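Local atomic coordinates of hydrolase, alpha/beta hydrolase FOLD family (Staphylococcus aureus, PDB entry 2XMZ), a protein that probably catalyses formation of 2-succinyl-6-hydroxy-2,4-cyclohexadiene-1-carboxylate, as the MenH synthase of menaquinone biosynthesis. Residues L72-L77 and N103-I108. Numbering follows the deposited sequence.
Sequences LLDRIL and NGHIPI
D74 and H105 both turn CG anti to their own carbonyl carbon and beside the backbone N, with chi1 at -73° in D74 and -61° in H105. CG of D74 then lies 3.5 Å from ND1 of H105. The two oxygens divide the work. OD1 of D74 accepts the backbone N-H of H105 at 2.9 Å. OD2 of D74 accepts a short bond of 2.6 Å from ND1 of H105, a His-carboxylate hydrogen bond. Both donors arrive on the syn side of their oxygen, each somewhat out of the carboxylate plane. D74 OD2 sits at the ring edge, near the plane of the imidazole, while the carboxylate itself is turned 67° against the ring. Two bonds to H105 hold the carboxylate in its rotation. The ring is held by one, from ND1. The negative carboxylate would probably favour a proton on ND1. The backbone O of N103 lies 3.6 Å above one face of the ring, over its centre.

Strand 84-90, helix 92-103 and strand 110-114 form a beta-alpha-beta unit of the alpha/beta hydrolase fold, its two strands parallel neighbours in the sheet. The contact ties the loop between that helix and strand 110-114 to helix 66-77. G104 is where helix 92-103 gives up helical geometry. The OH of Y100, on that helix, is hydrogen-bonded to D74 OD1 and to the backbone N of I106. D74 OD1 thus has two partners.

Three residues after D74, L77 meets I106, which points toward the helix. CB of I106 meets CB of L77 at 4.0 Å, and CG1 of I106 lies 3.8 Å from the backbone O of D74. CG2 of I106 reaches the L77 backbone O at 4.0 Å. L77 is buried and also packs on Y100, whereas I106 continues onto I85 of the central sheet and D78.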
loop_
_atom_site.group_PDB
_atom_site.type_symbol
_atom_site.label_atom_id
_atom_site.label_comp_id
_atom_site.label_asym_id
_atom_site.label_seq_id
_atom_site.Cartn_x
_atom_site.Cartn_y
_atom_site.Cartn_z
ATOM N N LEU A 72 8.811 -1.943 -12.677
ATOM C CA LEU A 72 7.818 -2.978 -12.555
ATOM C C LEU A 72 6.426 -2.441 -12.843
ATOM O O LEU A 72 5.666 -3.014 -13.654
ATOM C CB LEU A 72 7.882 -3.517 -11.123
ATOM C CG LEU A 72 7.144 -4.765 -10.693
ATOM C CD1 LEU A 72 7.865 -5.311 -9.443
ATOM C CD2 LEU A 72 5.650 -4.470 -10.395
ATOM N N LEU A 73 6.093 -1.341 -12.178
ATOM C CA LEU A 73 4.783 -0.731 -12.343
ATOM C C LEU A 73 4.616 -0.081 -13.719
ATOM O O LEU A 73 3.548 -0.193 -14.312
ATOM C CB LEU A 73 4.490 0.283 -11.232
ATOM C CG LEU A 73 4.494 -0.174 -9.773
ATOM C CD1 LEU A 73 3.953 0.977 -8.889
ATOM C CD2 LEU A 73 3.681 -1.440 -9.548
ATOM N N ASP A 74 5.657 0.590 -14.220
ATOM C CA ASP A 74 5.631 1.168 -15.582
ATOM C C ASP A 74 5.166 0.110 -16.602
ATOM O O ASP A 74 4.324 0.366 -17.468
ATOM C CB ASP A 74 7.026 1.654 -16.011
ATOM C CG ASP A 74 7.485 2.933 -15.303
ATOM O OD1 ASP A 74 6.686 3.734 -14.746
ATOM O OD2 ASP A 74 8.704 3.162 -15.349
ATOM N N ARG A 75 5.713 -1.090 -16.456
ATOM C CA ARG A 75 5.487 -2.180 -17.383
ATOM C C ARG A 75 4.061 -2.662 -17.351
ATOM O O ARG A 75 3.499 -3.009 -18.387
ATOM C CB ARG A 75 6.457 -3.323 -17.096
ATOM C CG ARG A 75 7.859 -2.991 -17.532
ATOM C CD ARG A 75 8.822 -4.049 -17.057
ATOM N NE ARG A 75 10.187 -3.759 -17.477
ATOM C CZ ARG A 75 11.231 -4.527 -17.185
ATOM N NH1 ARG A 75 11.059 -5.642 -16.493
ATOM N NH2 ARG A 75 12.438 -4.189 -17.591
ATOM N N ILE A 76 3.467 -2.668 -16.167
ATOM C CA ILE A 76 2.072 -3.063 -16.059
ATOM C C ILE A 76 1.198 -1.958 -16.598
ATOM O O ILE A 76 0.358 -2.190 -17.481
ATOM C CB ILE A 76 1.667 -3.360 -14.603
ATOM C CG1 ILE A 76 2.262 -4.707 -14.186
ATOM C CG2 ILE A 76 0.135 -3.367 -14.486
ATOM C CD1 ILE A 76 2.387 -4.896 -12.669
ATOM N N LEU A 77 1.420 -0.749 -16.067
ATOM C CA LEU A 77 0.568 0.397 -16.374
ATOM C C LEU A 77 0.597 0.855 -17.823
ATOM O O LEU A 77 -0.379 1.428 -18.303
ATOM C CB LEU A 77 0.860 1.554 -15.411
ATOM C CG LEU A 77 0.571 1.181 -13.943
ATOM C CD1 LEU A 77 0.915 2.335 -13.025
ATOM C CD2 LEU A 77 -0.897 0.729 -13.734
ATOM N N ASN A 103 7.547 9.841 -9.475
ATOM C CA ASN A 103 8.649 9.395 -10.316
ATOM C C ASN A 103 8.252 8.441 -11.413
ATOM O O ASN A 103 9.070 8.153 -12.287
ATOM C CB ASN A 103 9.715 8.719 -9.459
ATOM C CG ASN A 103 10.372 9.684 -8.501
ATOM O OD1 ASN A 103 11.047 10.610 -8.916
ATOM N ND2 ASN A 103 10.172 9.468 -7.216
ATOM N N GLY A 104 7.007 7.955 -11.378
ATOM C CA GLY A 104 6.539 6.976 -12.374
ATOM C C GLY A 104 6.487 7.497 -13.798
ATOM O O GLY A 104 6.386 8.708 -14.044
ATOM N N HIS A 105 6.533 6.581 -14.749
ATOM C CA HIS A 105 6.674 6.969 -16.133
ATOM C C HIS A 105 5.353 6.923 -16.894
ATOM O O HIS A 105 5.237 7.471 -17.994
ATOM C CB HIS A 105 7.838 6.198 -16.780
ATOM C CG HIS A 105 9.159 6.471 -16.105
ATOM N ND1 HIS A 105 9.740 5.591 -15.211
ATOM C CD2 HIS A 105 9.969 7.561 -16.138
ATOM C CE1 HIS A 105 10.869 6.107 -14.756
ATOM N NE2 HIS A 105 11.027 7.306 -15.294
ATOM N N ILE A 106 4.341 6.313 -16.286
ATOM C CA ILE A 106 2.983 6.387 -16.823
ATOM C C ILE A 106 2.188 7.346 -15.920
ATOM O O ILE A 106 2.077 7.111 -14.724
ATOM C CB ILE A 106 2.284 4.984 -16.871
ATOM C CG1 ILE A 106 3.136 3.944 -17.658
ATOM C CG2 ILE A 106 0.842 5.118 -17.373
ATOM C CD1 ILE A 106 3.436 4.289 -19.105
ATOM N N PRO A 107 1.660 8.438 -16.484
ATOM C CA PRO A 107 0.898 9.382 -15.641
ATOM C C PRO A 107 -0.380 8.738 -15.083
ATOM O O PRO A 107 -1.144 8.091 -15.820
ATOM C CB PRO A 107 0.524 10.512 -16.614
ATOM C CG PRO A 107 1.562 10.397 -17.744
ATOM C CD PRO A 107 1.825 8.917 -17.872
ATOM N N ILE A 108 -0.596 8.915 -13.789
ATOM C CA ILE A 108 -1.818 8.465 -13.160
ATOM C C ILE A 108 -2.869 9.584 -13.200
ATOM O O ILE A 108 -2.533 10.756 -13.387
ATOM C CB ILE A 108 -1.547 7.938 -11.743
ATOM C CG1 ILE A 108 -1.042 9.042 -10.792
ATOM C CG2 ILE A 108 -0.552 6.731 -11.798
ATOM C CD1 ILE A 108 -1.076 8.574 -9.325
#